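Local coordinates for protein peptide synthetase, module 7 (Actinoplanes teichomyceticus, PDB 4TX3) that belongs to a peptide synthetase probably making the glycopeptide teicoplanin, as a condensation-like domain that probably recruits cytochrome P450 enzymes rather than forming peptide bonds, at residues S232-T237 against Y422-F427. Numbering follows the deposited sequence.
Sequences SRRAGT and YAADLF. With SO4 (sulfate ion), chain F.
The Asp425 carboxylate meets Ser232 through both oxygens: OD2 accepts from Ser232 N at 3.1 Å, on its syn side but out of the carboxylate plane, while Ser232 OG donates to OD1 at 2.8 Å from above that plane. Ser232 OG, set between its backbone N and carbonyl carbon (chi1 79°), also accepts from Arg234 N, closing an ST turn. A salt bridge adds a third grip, Arg234 NH2 lying 3.1 Å from Asp425 OD1; NE stands 4.1 Å from OD1, so the pairing is single-pronged. The side chains cross at about a right angle, their planes 54° apart. An alanine in place of Asp425 would probably leave Ser232 N and OG without their carboxylate partner and Arg234 without its counter-charge, tying the turn less firmly to 422-427.

Gly236 N to Tyr422 O (3.1 Å) and Tyr422 N to Gly236 O (3.0 Å) define an antiparallel hydrogen-bonded pair. Ala235 and Ala423 form the non-hydrogen-bonded pair (CA-CA 4.9 Å), beyond which Ala424 N reaches Arg234 O. A water bridges Arg234 O to Asp425 N.

The Tyr422 ring lies against the Gly236 backbone, with Gly236 CA 4.0 Å from the centroid and 28° off the normal: a CH-pi contact.

The arrangement is an antiparallel ladder between 235-242, outermost strand of this chain's four-stranded mixed sheet, and 413-423 in this condensation-type fold, flanked by an ST turn whose serine and arginine both meet Asp425.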
ATOM      1  N   SER B 232      -3.241  -9.704  35.191  1.00 39.38           N
ATOM      2  CA  SER B 232      -4.570  -9.479  34.652  1.00 40.45           C
ATOM      3  C   SER B 232      -4.469  -9.053  33.192  1.00 38.74           C
ATOM      4  O   SER B 232      -5.399  -9.241  32.419  1.00 37.90           O
ATOM      5  CB  SER B 232      -5.303  -8.417  35.453  1.00 37.16           C
ATOM      6  OG  SER B 232      -4.864  -7.130  35.071  1.00 41.08           O
ATOM      7  N   ARG B 233      -3.316  -8.492  32.834  1.00 36.08           N
ATOM      8  CA  ARG B 233      -3.066  -7.878  31.529  1.00 37.79           C
ATOM      9  C   ARG B 233      -4.021  -6.734  31.193  1.00 38.82           C
ATOM     10  O   ARG B 233      -4.165  -6.385  30.022  1.00 39.13           O
ATOM     11  CB  ARG B 233      -3.119  -8.917  30.402  1.00 38.57           C
ATOM     12  CG  ARG B 233      -2.115 -10.044  30.509  1.00 35.58           C
ATOM     13  CD  ARG B 233      -2.179 -10.929  29.255  1.00 38.62           C
ATOM     14  NE  ARG B 233      -1.373 -12.138  29.382  1.00 39.86           N
ATOM     15  CZ  ARG B 233      -1.793 -13.368  29.101  1.00 42.20           C
ATOM     16  NH1 ARG B 233      -3.021 -13.579  28.645  1.00 49.90           N
ATOM     17  NH2 ARG B 233      -0.975 -14.395  29.258  1.00 46.65           N
ATOM     18  N   ARG B 234      -4.659  -6.136  32.196  1.00 38.28           N
ATOM     19  CA  ARG B 234      -5.505  -4.967  31.934  1.00 38.59           C
ATOM     20  C   ARG B 234      -4.645  -3.754  31.603  1.00 35.72           C
ATOM     21  O   ARG B 234      -3.515  -3.642  32.053  1.00 40.37           O
ATOM     22  CB  ARG B 234      -6.420  -4.662  33.123  1.00 41.79           C
ATOM     23  CG  ARG B 234      -7.529  -5.682  33.353  1.00 44.65           C
ATOM     24  CD  ARG B 234      -8.395  -5.333  34.577  1.00 53.83           C
ATOM     25  NE  ARG B 234      -7.604  -5.338  35.811  1.00 65.03           N
ATOM     26  CZ  ARG B 234      -7.281  -4.256  36.530  1.00 70.21           C
ATOM     27  NH1 ARG B 234      -7.733  -3.044  36.194  1.00 60.54           N
ATOM     28  NH2 ARG B 234      -6.531  -4.395  37.625  1.00 55.82           N
ATOM     29  N   ALA B 235      -5.188  -2.831  30.827  1.00 41.05           N
ATOM     30  CA  ALA B 235      -4.390  -1.730  30.317  1.00 43.03           C
ATOM     31  C   ALA B 235      -5.150  -0.423  30.318  1.00 36.56           C
ATOM     32  O   ALA B 235      -6.332  -0.389  29.998  1.00 42.14           O
ATOM     33  CB  ALA B 235      -3.910  -2.043  28.907  1.00 42.35           C
ATOM     34  N   GLY B 236      -4.459   0.653  30.672  1.00 34.40           N
ATOM     35  CA  GLY B 236      -5.003   1.989  30.539  1.00 34.31           C
ATOM     36  C   GLY B 236      -4.177   2.744  29.521  1.00 36.80           C
ATOM     37  O   GLY B 236      -3.117   2.272  29.114  1.00 38.34           O
ATOM     38  N   THR B 237      -4.645   3.913  29.103  1.00 37.49           N
ATOM     39  CA  THR B 237      -3.860   4.739  28.198  1.00 36.25           C
ATOM     40  C   THR B 237      -3.875   6.188  28.619  1.00 37.04           C
ATOM     41  O   THR B 237      -4.735   6.601  29.378  1.00 42.81           O
ATOM     42  CB  THR B 237      -4.362   4.651  26.748  1.00 39.87           C
ATOM     43  OG1 THR B 237      -5.743   5.023  26.691  1.00 47.02           O
ATOM     44  CG2 THR B 237      -4.212   3.248  26.216  1.00 42.86           C
ATOM     45  N   TYR B 422      -0.271   1.289  29.573  1.00 32.41           N
ATOM     46  CA  TYR B 422       0.402   0.783  30.764  1.00 37.31           C
ATOM     47  C   TYR B 422      -0.375  -0.324  31.426  1.00 35.55           C
ATOM     48  O   TYR B 422      -1.590  -0.436  31.271  1.00 36.07           O
ATOM     49  CB  TYR B 422       0.632   1.904  31.781  1.00 38.88           C
ATOM     50  CG  TYR B 422      -0.656   2.529  32.251  1.00 40.99           C
ATOM     51  CD1 TYR B 422      -1.265   3.544  31.516  1.00 39.42           C
ATOM     52  CD2 TYR B 422      -1.280   2.097  33.416  1.00 40.53           C
ATOM     53  CE1 TYR B 422      -2.451   4.119  31.931  1.00 40.11           C
ATOM     54  CE2 TYR B 422      -2.474   2.664  33.835  1.00 41.95           C
ATOM     55  CZ  TYR B 422      -3.050   3.674  33.089  1.00 40.78           C
ATOM     56  OH  TYR B 422      -4.230   4.249  33.503  1.00 44.74           O
ATOM     57  N   ALA B 423       0.346  -1.127  32.191  1.00 35.64           N
ATOM     58  CA  ALA B 423      -0.245  -2.248  32.897  1.00 36.91           C
ATOM     59  C   ALA B 423      -0.949  -1.715  34.138  1.00 39.04           C
ATOM     60  O   ALA B 423      -0.298  -1.288  35.093  1.00 36.59           O
ATOM     61  CB  ALA B 423       0.820  -3.275  33.259  1.00 30.75           C
ATOM     62  N   ALA B 424      -2.278  -1.734  34.126  1.00 42.61           N
ATOM     63  CA  ALA B 424      -3.038  -1.104  35.210  1.00 45.37           C
ATOM     64  C   ALA B 424      -2.800  -1.799  36.558  1.00 38.41           C
ATOM     65  O   ALA B 424      -3.000  -1.203  37.608  1.00 38.18           O
ATOM     66  CB  ALA B 424      -4.522  -1.075  34.872  1.00 36.58           C
ATOM     67  N   ASP B 425      -2.350  -3.049  36.510  1.00 39.61           N
ATOM     68  CA  ASP B 425      -1.975  -3.796  37.705  1.00 38.36           C
ATOM     69  C   ASP B 425      -0.861  -3.113  38.481  1.00 41.00           C
ATOM     70  O   ASP B 425      -0.782  -3.229  39.705  1.00 41.64           O
ATOM     71  CB  ASP B 425      -1.510  -5.207  37.333  1.00 42.70           C
ATOM     72  CG  ASP B 425      -2.648  -6.193  37.209  1.00 47.17           C
ATOM     73  OD1 ASP B 425      -3.822  -5.766  37.236  1.00 52.98           O
ATOM     74  OD2 ASP B 425      -2.364  -7.401  37.084  1.00 47.30           O
ATOM     75  N   LEU B 426       0.010  -2.424  37.749  1.00 39.51           N
ATOM     76  CA  LEU B 426       1.243  -1.878  38.296  1.00 37.58           C
ATOM     77  C   LEU B 426       1.192  -0.371  38.440  1.00 39.56           C
ATOM     78  O   LEU B 426       1.834   0.191  39.325  1.00 42.43           O
ATOM     79  CB  LEU B 426       2.434  -2.250  37.407  1.00 38.29           C
ATOM     80  CG  LEU B 426       2.698  -3.725  37.101  1.00 40.45           C
ATOM     81  CD1 LEU B 426       3.880  -3.865  36.148  1.00 37.40           C
ATOM     82  CD2 LEU B 426       2.934  -4.519  38.370  1.00 37.30           C
ATOM     83  N   PHE B 427       0.440   0.285  37.563  1.00 40.15           N
ATOM     84  CA  PHE B 427       0.429   1.745  37.511  1.00 42.55           C
ATOM     85  C   PHE B 427      -0.966   2.354  37.603  1.00 44.03           C
ATOM     86  O   PHE B 427      -1.920   1.848  37.021  1.00 46.82           O
ATOM     87  CB  PHE B 427       1.075   2.250  36.216  1.00 37.88           C
ATOM     88  CG  PHE B 427       2.489   1.779  36.002  1.00 41.20           C
ATOM     89  CD1 PHE B 427       3.546   2.356  36.702  1.00 38.74           C
ATOM     90  CD2 PHE B 427       2.765   0.782  35.071  1.00 37.34           C
ATOM     91  CE1 PHE B 427       4.853   1.939  36.488  1.00 38.14           C
ATOM     92  CE2 PHE B 427       4.067   0.355  34.853  1.00 40.97           C
ATOM     93  CZ  PHE B 427       5.115   0.935  35.562  1.00 42.02           C
TER
HETATM   94  S   SO4 F 501      -4.664 -16.201  26.229  1.00 54.33           S
HETATM   95  O1  SO4 F 501      -4.410 -17.335  25.341  1.00 55.01           O
HETATM   96  O2  SO4 F 501      -6.062 -16.230  26.653  1.00 44.37           O
HETATM   97  O3  SO4 F 501      -3.810 -16.309  27.421  1.00 58.66           O
HETATM   98  O4  SO4 F 501      -4.363 -14.955  25.513  1.00 46.58           O
HETATM   99  O   HOH W   1      -2.114  -5.111  34.034  1.00 44.29           O